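Local coordinates for protein aminopeptidase YwaD (Bacillus subtilis, PDB 6HC6) that catalyses the zinc-dependent release of N-terminal amino acids from peptides, as a secreted, monomeric M28-family aminopeptidase, at residues E180-M185 with T402-I407; H47-I52 with E408-E413. One frame throughout, in Å; residues are numbered along the deposited sequence.

Contact 1 (E180-M185 with T402-I407); sequences ESLVPM and TPEDSI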
loop_
_atom_site.group_PDB
_atom_site.type_symbol
_atom_site.label_atom_id
_atom_site.label_comp_id
_atom_site.label_asym_id
_atom_site.label_seq_id
_atom_site.Cartn_x
_atom_site.Cartn_y
_atom_site.Cartn_z
ATOM N N GLU A 180 1.687 12.857 17.423
ATOM C CA GLU A 180 2.936 12.203 17.785
ATOM C C GLU A 180 3.104 10.923 16.974
ATOM O O GLU A 180 2.131 10.243 16.636
ATOM C CB GLU A 180 2.971 11.902 19.284
ATOM C CG GLU A 180 3.678 10.610 19.653
ATOM C CD GLU A 180 3.745 10.386 21.153
ATOM O OE1 GLU A 180 4.536 9.523 21.588
ATOM O OE2 GLU A 180 3.012 11.078 21.894
ATOM N N SER A 181 4.353 10.612 16.633
ATOM C CA SER A 181 4.638 9.423 15.838
ATOM C C SER A 181 6.104 9.051 16.015
ATOM O O SER A 181 6.944 9.896 16.330
ATOM C CB SER A 181 4.307 9.646 14.356
ATOM O OG SER A 181 4.463 8.452 13.585
ATOM N N LEU A 182 6.397 7.763 15.801
ATOM C CA LEU A 182 7.775 7.285 15.865
ATOM C C LEU A 182 8.617 7.795 14.703
ATOM O O LEU A 182 9.843 7.873 14.819
ATOM C CB LEU A 182 7.809 5.756 15.865
ATOM C CG LEU A 182 7.167 5.051 17.048
ATOM C CD1 LEU A 182 7.169 3.552 16.794
ATOM C CD2 LEU A 182 7.927 5.395 18.301
ATOM N N VAL A 183 7.989 8.112 13.575
ATOM C CA VAL A 183 8.730 8.488 12.373
ATOM C C VAL A 183 8.112 9.744 11.781
ATOM O O VAL A 183 6.928 10.045 12.001
ATOM C CB VAL A 183 8.733 7.354 11.321
ATOM C CG1 VAL A 183 9.537 6.161 11.810
ATOM C CG2 VAL A 183 7.313 6.983 10.970
ATOM N N PRO A 184 8.890 10.489 11.005
ATOM C CA PRO A 184 8.328 11.637 10.286
ATOM C C PRO A 184 7.285 11.168 9.289
ATOM O O PRO A 184 7.420 10.105 8.683
ATOM C CB PRO A 184 9.550 12.260 9.596
ATOM C CG PRO A 184 10.565 11.156 9.542
ATOM C CD PRO A 184 10.340 10.350 10.790
ATOM N N MET A 185 6.226 11.961 9.152
ATOM C CA MET A 185 5.131 11.643 8.246
ATOM C C MET A 185 5.555 11.839 6.794
ATOM O O MET A 185 6.338 12.732 6.470
ATOM C CB MET A 185 3.931 12.543 8.555
ATOM C CG MET A 185 4.349 13.990 8.838
ATOM S SD MET A 185 3.290 15.315 8.172
ATOM C CE MET A 185 3.507 15.078 6.411
ATOM N N THR A 402 4.254 2.250 10.633
ATOM C CA THR A 402 5.261 2.610 11.623
ATOM C C THR A 402 6.286 1.493 11.724
ATOM O O THR A 402 6.062 0.381 11.230
ATOM C CB THR A 402 4.652 2.855 13.014
ATOM O OG1 THR A 402 4.395 1.599 13.644
ATOM C CG2 THR A 402 3.361 3.685 12.952
ATOM N N PRO A 403 7.432 1.751 12.364
ATOM C CA PRO A 403 8.381 0.654 12.622
ATOM C C PRO A 403 7.786 -0.461 13.455
ATOM O O PRO A 403 8.361 -1.554 13.503
ATOM C CB PRO A 403 9.534 1.350 13.360
ATOM C CG PRO A 403 9.469 2.759 12.905
ATOM C CD PRO A 403 8.013 3.064 12.715
ATOM N N GLU A 404 6.662 -0.221 14.125
ATOM C CA GLU A 404 6.043 -1.273 14.922
ATOM C C GLU A 404 5.137 -2.189 14.105
ATOM O O GLU A 404 4.523 -3.088 14.687
ATOM C CB GLU A 404 5.253 -0.660 16.088
ATOM C CG GLU A 404 6.110 0.160 17.036
ATOM C CD GLU A 404 7.019 -0.695 17.891
ATOM O OE1 GLU A 404 8.030 -0.163 18.402
ATOM O OE2 GLU A 404 6.720 -1.897 18.052
ATOM N N ASP A 405 5.028 -1.997 12.783
ATOM C CA ASP A 405 4.352 -2.973 11.927
ATOM C C ASP A 405 5.300 -4.150 11.693
ATOM O O ASP A 405 5.824 -4.375 10.600
ATOM C CB ASP A 405 3.905 -2.357 10.603
ATOM C CG ASP A 405 3.115 -3.324 9.772
ATOM O OD1 ASP A 405 2.863 -3.033 8.589
ATOM O OD2 ASP A 405 2.757 -4.390 10.312
ATOM N N SER A 406 5.502 -4.918 12.757
ATOM C CA SER A 406 6.524 -5.948 12.837
ATOM C C SER A 406 5.875 -7.291 13.136
ATOM O O SER A 406 4.705 -7.368 13.511
ATOM C CB SER A 406 7.529 -5.615 13.936
ATOM O OG SER A 406 6.865 -5.649 15.191
ATOM N N ILE A 407 6.654 -8.364 12.970
ATOM C CA ILE A 407 6.085 -9.693 13.167
ATOM C C ILE A 407 5.668 -9.920 14.612
ATOM O O ILE A 407 4.794 -10.759 14.873
ATOM C CB ILE A 407 7.071 -10.763 12.666
ATOM C CG1 ILE A 407 6.302 -12.022 12.257
ATOM C CG2 ILE A 407 8.143 -11.063 13.711
ATOM C CD1 ILE A 407 7.145 -13.044 11.532
#
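L182 and V183, in an irregular loop, face a type I beta turn running from T402 to D405, the backbones coming nearest where L182 CA lies 6.8 Å from T402 CA. The touching is done by aliphatic groups. V183 turns CG1 anti to its carbonyl carbon (chi1 -68°), and this methyl reaches the P403 ring at CD and CG, each 3.6 Å away. Next to it, L182 CB lies 4.1 Å from P403 CD, so two consecutive residues meet at P403 CD. The L182 side chain continues to E404 and crosses it at about a right angle, with CD1 3.6 Å from E404 CG; the methyl meets the aliphatic part of the glutamate. The turn is braced from within: E404 N donates to T402 OG1 at 2.9 Å, making an ST turn, and D405 N bonds to T402 O. Both carboxylate oxygens of D405 accept backbone N-H groups, those of N261 and D262. L182 O accepts from K202 NZ. This small surface contact joins the PA domain to the M28 peptidase domain near the two-zinc site, the V183 side chain lying about 12 Å from a zinc ion and T402 following directly on the zinc ligand H401.

Contact 2 (H47-I52 with E408-E413); sequences HAYSTI and EHISKE. With ACT (acetate ion), chain F.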
loop_
_atom_site.group_PDB
_atom_site.type_symbol
_atom_site.label_atom_id
_atom_site.label_comp_id
_atom_site.label_asym_id
_atom_site.label_seq_id
_atom_site.Cartn_x
_atom_site.Cartn_y
_atom_site.Cartn_z
ATOM N N HIS A 47 2.792 -21.563 7.765
ATOM C CA HIS A 47 3.480 -21.276 6.511
ATOM C C HIS A 47 3.467 -19.794 6.210
ATOM O O HIS A 47 4.472 -19.231 5.757
ATOM C CB HIS A 47 2.820 -22.018 5.357
ATOM C CG HIS A 47 2.922 -23.501 5.455
ATOM N ND1 HIS A 47 2.161 -24.345 4.677
ATOM C CD2 HIS A 47 3.697 -24.293 6.229
ATOM C CE1 HIS A 47 2.461 -25.598 4.969
ATOM N NE2 HIS A 47 3.389 -25.594 5.910
ATOM N N ALA A 48 2.316 -19.153 6.412
ATOM C CA ALA A 48 2.232 -17.718 6.170
ATOM C C ALA A 48 3.138 -16.956 7.129
ATOM O O ALA A 48 3.850 -16.029 6.716
ATOM C CB ALA A 48 0.779 -17.241 6.284
ATOM N N TYR A 49 3.131 -17.334 8.412
ATOM C CA TYR A 49 4.032 -16.712 9.377
ATOM C C TYR A 49 5.477 -16.786 8.893
ATOM O O TYR A 49 6.211 -15.787 8.911
ATOM C CB TYR A 49 3.882 -17.389 10.749
ATOM C CG TYR A 49 4.654 -16.683 11.844
ATOM C CD1 TYR A 49 5.969 -17.033 12.133
ATOM C CD2 TYR A 49 4.078 -15.638 12.564
ATOM C CE1 TYR A 49 6.681 -16.382 13.122
ATOM C CE2 TYR A 49 4.787 -14.981 13.564
ATOM C CZ TYR A 49 6.086 -15.355 13.833
ATOM O OH TYR A 49 6.804 -14.696 14.808
ATOM N N SER A 50 5.895 -17.971 8.431
ATOM C CA SER A 50 7.257 -18.123 7.939
ATOM C C SER A 50 7.538 -17.155 6.796
ATOM O O SER A 50 8.612 -16.549 6.736
ATOM C CB SER A 50 7.496 -19.562 7.493
ATOM O OG SER A 50 8.836 -19.724 7.073
ATOM N N THR A 51 6.586 -17.007 5.875
ATOM C CA THR A 51 6.778 -16.072 4.769
ATOM C C THR A 51 6.859 -14.637 5.266
ATOM O O THR A 51 7.664 -13.844 4.765
ATOM C CB THR A 51 5.651 -16.227 3.759
ATOM O OG1 THR A 51 5.669 -17.570 3.258
ATOM C CG2 THR A 51 5.828 -15.245 2.603
ATOM N N ILE A 52 6.036 -14.286 6.256
ATOM C CA ILE A 52 6.102 -12.934 6.817
ATOM C C ILE A 52 7.464 -12.674 7.453
ATOM O O ILE A 52 8.005 -11.561 7.361
ATOM C CB ILE A 52 4.972 -12.715 7.840
ATOM C CG1 ILE A 52 3.610 -12.780 7.165
ATOM C CG2 ILE A 52 5.160 -11.365 8.562
ATOM C CD1 ILE A 52 2.473 -12.694 8.194
ATOM N N GLU A 408 6.250 -9.175 15.563
ATOM C CA GLU A 408 5.786 -9.232 16.940
ATOM C C GLU A 408 4.290 -8.949 17.037
ATOM O O GLU A 408 3.623 -9.424 17.961
ATOM C CB GLU A 408 6.596 -8.239 17.806
ATOM C CG GLU A 408 5.950 -7.869 19.116
ATOM C CD GLU A 408 6.839 -6.993 19.988
ATOM O OE1 GLU A 408 6.718 -7.085 21.226
ATOM O OE2 GLU A 408 7.646 -6.213 19.437
ATOM N N HIS A 409 3.739 -8.204 16.082
ATOM C CA HIS A 409 2.334 -7.817 16.126
ATOM C C HIS A 409 1.516 -8.558 15.079
ATOM O O HIS A 409 0.535 -8.032 14.559
ATOM C CB HIS A 409 2.197 -6.302 15.960
ATOM C CG HIS A 409 2.733 -5.533 17.129
ATOM N ND1 HIS A 409 3.655 -4.514 16.997
ATOM C CD2 HIS A 409 2.490 -5.651 18.456
ATOM C CE1 HIS A 409 3.956 -4.037 18.192
ATOM N NE2 HIS A 409 3.259 -4.705 19.096
ATOM N N ILE A 410 1.922 -9.779 14.759
ATOM C CA ILE A 410 1.208 -10.645 13.828
ATOM C C ILE A 410 0.616 -11.781 14.643
ATOM O O ILE A 410 1.290 -12.339 15.512
ATOM C CB ILE A 410 2.145 -11.178 12.728
ATOM C CG1 ILE A 410 2.483 -10.074 11.730
ATOM C CG2 ILE A 410 1.510 -12.373 11.992
ATOM C CD1 ILE A 410 1.317 -9.622 10.883
ATOM N N SER A 411 -0.649 -12.113 14.374
ATOM C CA SER A 411 -1.333 -13.216 15.035
ATOM C C SER A 411 -1.510 -14.367 14.046
ATOM O O SER A 411 -2.117 -14.188 12.984
ATOM C CB SER A 411 -2.696 -12.772 15.562
ATOM O OG SER A 411 -3.550 -13.885 15.729
ATOM N N LYS A 412 -0.999 -15.550 14.402
ATOM C CA LYS A 412 -1.263 -16.729 13.580
ATOM C C LYS A 412 -2.747 -17.065 13.551
ATOM O O LYS A 412 -3.247 -17.585 12.545
ATOM C CB LYS A 412 -0.470 -17.933 14.098
ATOM C CG LYS A 412 0.920 -18.076 13.492
ATOM C CD LYS A 412 1.804 -18.966 14.353
ATOM C CE LYS A 412 1.516 -20.441 14.128
ATOM N NZ LYS A 412 2.375 -21.303 14.990
ATOM N N GLU A 413 -3.462 -16.808 14.649
ATOM C CA GLU A 413 -4.892 -17.098 14.662
ATOM C C GLU A 413 -5.635 -16.213 13.675
ATOM O O GLU A 413 -6.591 -16.660 13.031
ATOM C CB GLU A 413 -5.464 -16.914 16.066
ATOM C CG GLU A 413 -5.020 -17.951 17.072
ATOM C CD GLU A 413 -5.187 -17.458 18.498
ATOM O OE1 GLU A 413 -4.166 -17.106 19.133
ATOM O OE2 GLU A 413 -6.339 -17.412 18.975
HETATM C C ACT F . 3.784 -29.343 6.936
HETATM O O ACT F . 2.801 -29.535 7.706
HETATM O OXT ACT F . 4.433 -28.278 6.740
HETATM C CH3 ACT F . 4.259 -30.606 6.128
#
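H47 NE2 donates to OXT of an acetate ion at 3.0 Å, nearly straight at 165°, and the acetate carbon lies in the ring plane beyond the imidazole edge. The acetate, probably from the crystallisation liquor, is also hydrogen-bonded by K44 NZ and K46 NZ. H47 ND1 is bonded to E272 OE1, so the ring is fixed at both nitrogens, and the two anionic partners may favour its protonated form. Replacing H47 with a leucine would probably leave E272 OE1 without its imidazole mate and weaken the hold on the acetate. Farther along the helix the contact is apolar. I410 CG2 is the shared methyl: it lies 3.9 Å from I52 CD1, the two isoleucines meeting tip to tip, and 4.2 Å from Y49 CD2. Y49 points toward 408-413, with CG anti to the backbone N (chi1 -173°); its side chain and that of K412 cross at about a right angle, K412 CG lying 4.1 Å from both CB and CD2 of the tyrosine. The S411 N-cap starts helix 412-430, its OG accepting from R414 N. Helix 45-59 thus lies against the lead-in and first turn of helix 412-430, with L415 of the latter also packing on I52 and I410, while A48, T51 and I52 rest on S268 of helix 260-277.

In the fold
From the N terminus, helix 45-59 supplies the first half of contact 2, and the chain runs through nearly the whole protein before 408-413 closes that loop. Contact 1 lies within it: 180-185, between strands 172-176 and 198-201 of the PA domain, meets 402-407 some 217 residues later. The second halves of the two contacts are consecutive, forming one run into helix 412-430, and the contact centres are 19 Å apart. They are coupled by E404 O and H409 ND1, a probable hydrogen bond, and by I407, which packs on Y49 and I52. One loop after the zinc ligand H401 therefore reaches both the PA domain and the N-terminal helix.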